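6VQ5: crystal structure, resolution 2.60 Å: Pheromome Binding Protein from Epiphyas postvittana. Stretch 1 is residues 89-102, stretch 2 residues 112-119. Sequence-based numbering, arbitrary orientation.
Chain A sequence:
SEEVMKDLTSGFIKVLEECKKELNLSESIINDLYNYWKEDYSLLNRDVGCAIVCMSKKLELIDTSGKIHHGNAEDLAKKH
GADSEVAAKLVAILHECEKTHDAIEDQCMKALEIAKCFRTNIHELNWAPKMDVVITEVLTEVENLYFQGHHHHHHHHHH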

# COMPACT_ATOMS: atom_id res chain seq x y z
N LYS A 89 -11.58 2.75 -10.10
CA LYS A 89 -12.29 2.24 -8.89
C LYS A 89 -11.28 2.08 -7.75
O LYS A 89 -11.59 2.52 -6.63
CB LYS A 89 -12.97 0.89 -9.12
CG LYS A 89 -14.08 0.84 -10.18
CD LYS A 89 -15.16 1.91 -10.05
CE LYS A 89 -14.92 3.09 -10.98
NZ LYS A 89 -15.53 4.35 -10.48
N LEU A 90 -10.12 1.47 -8.03
CA LEU A 90 -9.02 1.24 -7.05
C LEU A 90 -8.59 2.56 -6.41
O LEU A 90 -8.51 2.62 -5.17
CB LEU A 90 -7.82 0.59 -7.76
CG LEU A 90 -7.94 -0.90 -8.05
CD1 LEU A 90 -6.69 -1.42 -8.75
CD2 LEU A 90 -8.20 -1.68 -6.78
N VAL A 91 -8.28 3.57 -7.22
CA VAL A 91 -7.76 4.88 -6.73
C VAL A 91 -8.89 5.59 -5.97
O VAL A 91 -8.59 6.25 -4.95
CB VAL A 91 -7.18 5.73 -7.89
CG1 VAL A 91 -6.87 7.17 -7.46
CG2 VAL A 91 -5.94 5.09 -8.50
N ALA A 92 -10.14 5.44 -6.42
CA ALA A 92 -11.32 5.98 -5.71
C ALA A 92 -11.35 5.39 -4.29
O ALA A 92 -11.43 6.18 -3.33
CB ALA A 92 -12.59 5.67 -6.46
N ILE A 93 -11.23 4.07 -4.16
CA ILE A 93 -11.21 3.35 -2.85
C ILE A 93 -9.99 3.82 -2.04
O ILE A 93 -10.16 4.04 -0.82
CB ILE A 93 -11.25 1.82 -3.05
CG1 ILE A 93 -12.69 1.33 -3.22
CG2 ILE A 93 -10.56 1.09 -1.91
CD1 ILE A 93 -12.84 0.19 -4.20
N LEU A 94 -8.83 3.98 -2.66
CA LEU A 94 -7.58 4.40 -1.96
C LEU A 94 -7.77 5.82 -1.41
O LEU A 94 -7.35 6.05 -0.26
CB LEU A 94 -6.39 4.32 -2.92
CG LEU A 94 -5.04 4.76 -2.34
CD1 LEU A 94 -4.63 3.86 -1.19
CD2 LEU A 94 -3.97 4.77 -3.42
N HIS A 95 -8.39 6.72 -2.18
CA HIS A 95 -8.63 8.12 -1.77
C HIS A 95 -9.54 8.14 -0.55
O HIS A 95 -9.27 8.93 0.37
CB HIS A 95 -9.19 8.96 -2.93
CG HIS A 95 -9.33 10.41 -2.60
ND1 HIS A 95 -8.30 11.14 -2.00
CD2 HIS A 95 -10.37 11.27 -2.72
CE1 HIS A 95 -8.71 12.38 -1.79
NE2 HIS A 95 -9.98 12.48 -2.23
N GLU A 96 -10.59 7.32 -0.53
CA GLU A 96 -11.60 7.35 0.55
C GLU A 96 -10.96 6.87 1.85
O GLU A 96 -11.19 7.49 2.90
CB GLU A 96 -12.87 6.60 0.15
CG GLU A 96 -13.93 7.51 -0.44
CD GLU A 96 -14.31 8.73 0.40
OE1 GLU A 96 -14.03 8.71 1.63
OE2 GLU A 96 -14.87 9.71 -0.16
N CYS A 97 -10.14 5.82 1.77
CA CYS A 97 -9.30 5.30 2.87
C CYS A 97 -8.37 6.41 3.41
O CYS A 97 -8.30 6.58 4.64
CB CYS A 97 -8.47 4.12 2.38
SG CYS A 97 -9.44 2.62 2.10
N GLU A 98 -7.69 7.11 2.50
CA GLU A 98 -6.78 8.25 2.80
C GLU A 98 -7.54 9.34 3.56
O GLU A 98 -7.01 9.81 4.58
CB GLU A 98 -6.16 8.79 1.51
CG GLU A 98 -5.12 9.86 1.75
CD GLU A 98 -4.63 10.57 0.50
OE1 GLU A 98 -5.40 10.70 -0.48
OE2 GLU A 98 -3.46 10.99 0.51
N LYS A 99 -8.74 9.73 3.11
CA LYS A 99 -9.60 10.70 3.84
C LYS A 99 -9.94 10.14 5.23
O LYS A 99 -9.74 10.88 6.23
CB LYS A 99 -10.88 11.01 3.05
CG LYS A 99 -10.74 12.07 1.97
CD LYS A 99 -11.93 12.12 1.03
CE LYS A 99 -13.26 12.17 1.77
NZ LYS A 99 -14.32 12.80 0.95
N THR A 100 -10.43 8.90 5.31
CA THR A 100 -10.91 8.29 6.57
C THR A 100 -9.82 8.37 7.64
O THR A 100 -10.15 8.71 8.79
CB THR A 100 -11.37 6.85 6.34
OG1 THR A 100 -12.38 6.93 5.34
CG2 THR A 100 -11.90 6.15 7.58
N HIS A 101 -8.57 8.07 7.27
CA HIS A 101 -7.42 7.98 8.21
C HIS A 101 -6.47 9.16 8.05
O HIS A 101 -5.31 9.04 8.51
CB HIS A 101 -6.69 6.65 8.04
CG HIS A 101 -7.58 5.46 8.06
ND1 HIS A 101 -8.40 5.17 9.13
CD2 HIS A 101 -7.77 4.48 7.16
CE1 HIS A 101 -9.07 4.06 8.89
NE2 HIS A 101 -8.69 3.61 7.68
N ASP A 102 -6.93 10.28 7.48
CA ASP A 102 -6.06 11.43 7.12
C ASP A 102 -5.38 12.00 8.37
O ASP A 102 -4.24 12.45 8.25
CB ASP A 102 -6.84 12.52 6.36
CG ASP A 102 -5.96 13.34 5.44
OD1 ASP A 102 -5.35 14.31 5.95
OD2 ASP A 102 -5.84 12.98 4.23
N LEU A 112 0.01 2.02 7.14
CA LEU A 112 -0.46 0.64 7.45
C LEU A 112 -1.99 0.63 7.42
O LEU A 112 -2.56 -0.24 6.74
CB LEU A 112 0.08 0.20 8.81
CG LEU A 112 -0.28 -1.22 9.22
CD1 LEU A 112 0.15 -2.19 8.14
CD2 LEU A 112 0.34 -1.58 10.55
N GLU A 113 -2.63 1.60 8.08
CA GLU A 113 -4.10 1.71 8.17
C GLU A 113 -4.69 1.94 6.77
O GLU A 113 -5.64 1.22 6.40
CB GLU A 113 -4.48 2.81 9.18
CG GLU A 113 -4.21 2.41 10.62
CD GLU A 113 -4.69 1.00 10.98
OE1 GLU A 113 -5.92 0.74 10.78
OE2 GLU A 113 -3.84 0.17 11.43
N ILE A 114 -4.17 2.88 6.00
CA ILE A 114 -4.67 3.11 4.61
C ILE A 114 -4.53 1.81 3.82
O ILE A 114 -5.48 1.45 3.12
CB ILE A 114 -3.98 4.31 3.93
CG1 ILE A 114 -4.35 5.63 4.61
CG2 ILE A 114 -4.30 4.36 2.44
CD1 ILE A 114 -3.41 6.77 4.31
N ALA A 115 -3.39 1.12 3.95
CA ALA A 115 -3.09 -0.11 3.18
C ALA A 115 -4.11 -1.21 3.52
O ALA A 115 -4.55 -1.91 2.58
CB ALA A 115 -1.68 -0.57 3.45
N LYS A 116 -4.49 -1.32 4.80
CA LYS A 116 -5.48 -2.33 5.29
C LYS A 116 -6.89 -1.95 4.82
O LYS A 116 -7.62 -2.84 4.33
CB LYS A 116 -5.44 -2.40 6.81
CG LYS A 116 -4.19 -3.05 7.38
CD LYS A 116 -4.40 -3.51 8.80
CE LYS A 116 -4.31 -2.39 9.81
NZ LYS A 116 -4.67 -2.90 11.15
N CYS A 117 -7.27 -0.70 4.99
CA CYS A 117 -8.54 -0.13 4.47
C CYS A 117 -8.64 -0.43 2.97
O CYS A 117 -9.67 -0.96 2.54
CB CYS A 117 -8.59 1.36 4.75
SG CYS A 117 -10.02 2.17 4.01
N PHE A 118 -7.59 -0.12 2.22
CA PHE A 118 -7.51 -0.35 0.76
C PHE A 118 -7.73 -1.83 0.45
O PHE A 118 -8.68 -2.18 -0.27
CB PHE A 118 -6.16 0.13 0.21
CG PHE A 118 -5.97 -0.19 -1.24
CD1 PHE A 118 -6.66 0.53 -2.21
CD2 PHE A 118 -5.12 -1.21 -1.64
CE1 PHE A 118 -6.48 0.23 -3.56
CE2 PHE A 118 -4.96 -1.53 -2.99
CZ PHE A 118 -5.63 -0.79 -3.94
N ARG A 119 -6.86 -2.70 0.97
CA ARG A 119 -6.87 -4.15 0.65
C ARG A 119 -8.25 -4.72 0.97
O ARG A 119 -8.76 -5.51 0.16
CB ARG A 119 -5.76 -4.87 1.43
CG ARG A 119 -5.83 -6.38 1.36
CD ARG A 119 -5.68 -6.86 -0.06
NE ARG A 119 -5.86 -8.30 -0.15
CZ ARG A 119 -6.99 -8.93 -0.47
NH1 ARG A 119 -8.10 -8.25 -0.71
NH2 ARG A 119 -7.01 -10.24 -0.52

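Residues 89-100 form the end of a helix that begins earlier in the chain. Residues 112-119 lie within a second helix, which extends beyond this stretch at both ends. The N-to-C directions of the two helices differ by 138°, so they run roughly antiparallel but clearly splayed. Their axes approach to 8.8 Å. The CA atoms of Cys 97 and Ile 114 are 5.4 Å apart, and those of Leu 94 and Phe 118 are 5.5 Å apart. Each helix is held by its own i to i+4 backbone hydrogen bonds. His 101 is the first residue to leave helical phi/psi, yet its N still bonds to Cys 97 O at 3.0 Å.

No hydrogen bond crosses between the stretches. The contact rests on one covalent link and on apolar packing, and it buries 530 Å² in all. The link is a disulfide between Cys 97 SG and Cys 117 SG, 2.0 Å long with chi3 of -80°. This value is near the relaxed torsion of about 90° in magnitude, so the bridge shows little strain about the S-S bond. Both cysteines point their CA-to-CB bonds toward the other helix. Cys 97 is an m rotamer and Cys 117 a t rotamer.

Phe 118 gives up the most surface of any residue here. Its CA-to-CB bond points sideways, but the t rotamer of chi1 brings the ring nearer to the first helix. Phe 118 CD1 lies 3.9 Å from Leu 94 CB and 4.0 Å from Ile 93 CG2, while Phe 118 CZ lies 3.9 Å from Leu 90 CD2. The ring turns an edge to the backbone at Leu 90, with CE1 3.5 Å from Leu 90 O. Leu 90 O also accepts the helical hydrogen bond from Leu 94 N at 2.9 Å.

Ile 114 packs one turn before Phe 118. Its CG2 is 3.7 Å from Leu 94 CD1 and 4.2 Å from Cys 97 CB. Its CD1 reaches the backbone of the first helix, 4.0 Å from Glu 98 CA.

His 101 closes the contact just past the helix end. Its CA-to-CB bond points toward the second helix. Glu 113 CB lies over one face of the imidazole, 4.2 Å from His 101 CD2. Cys 117 CB sits at the ring edge, 3.7 Å from His 101 NE2. The ring therefore packs beside the disulfide. Glu 113 also forms a salt bridge within its own helix, with OE2 3.2 Å from Lys 116 NZ.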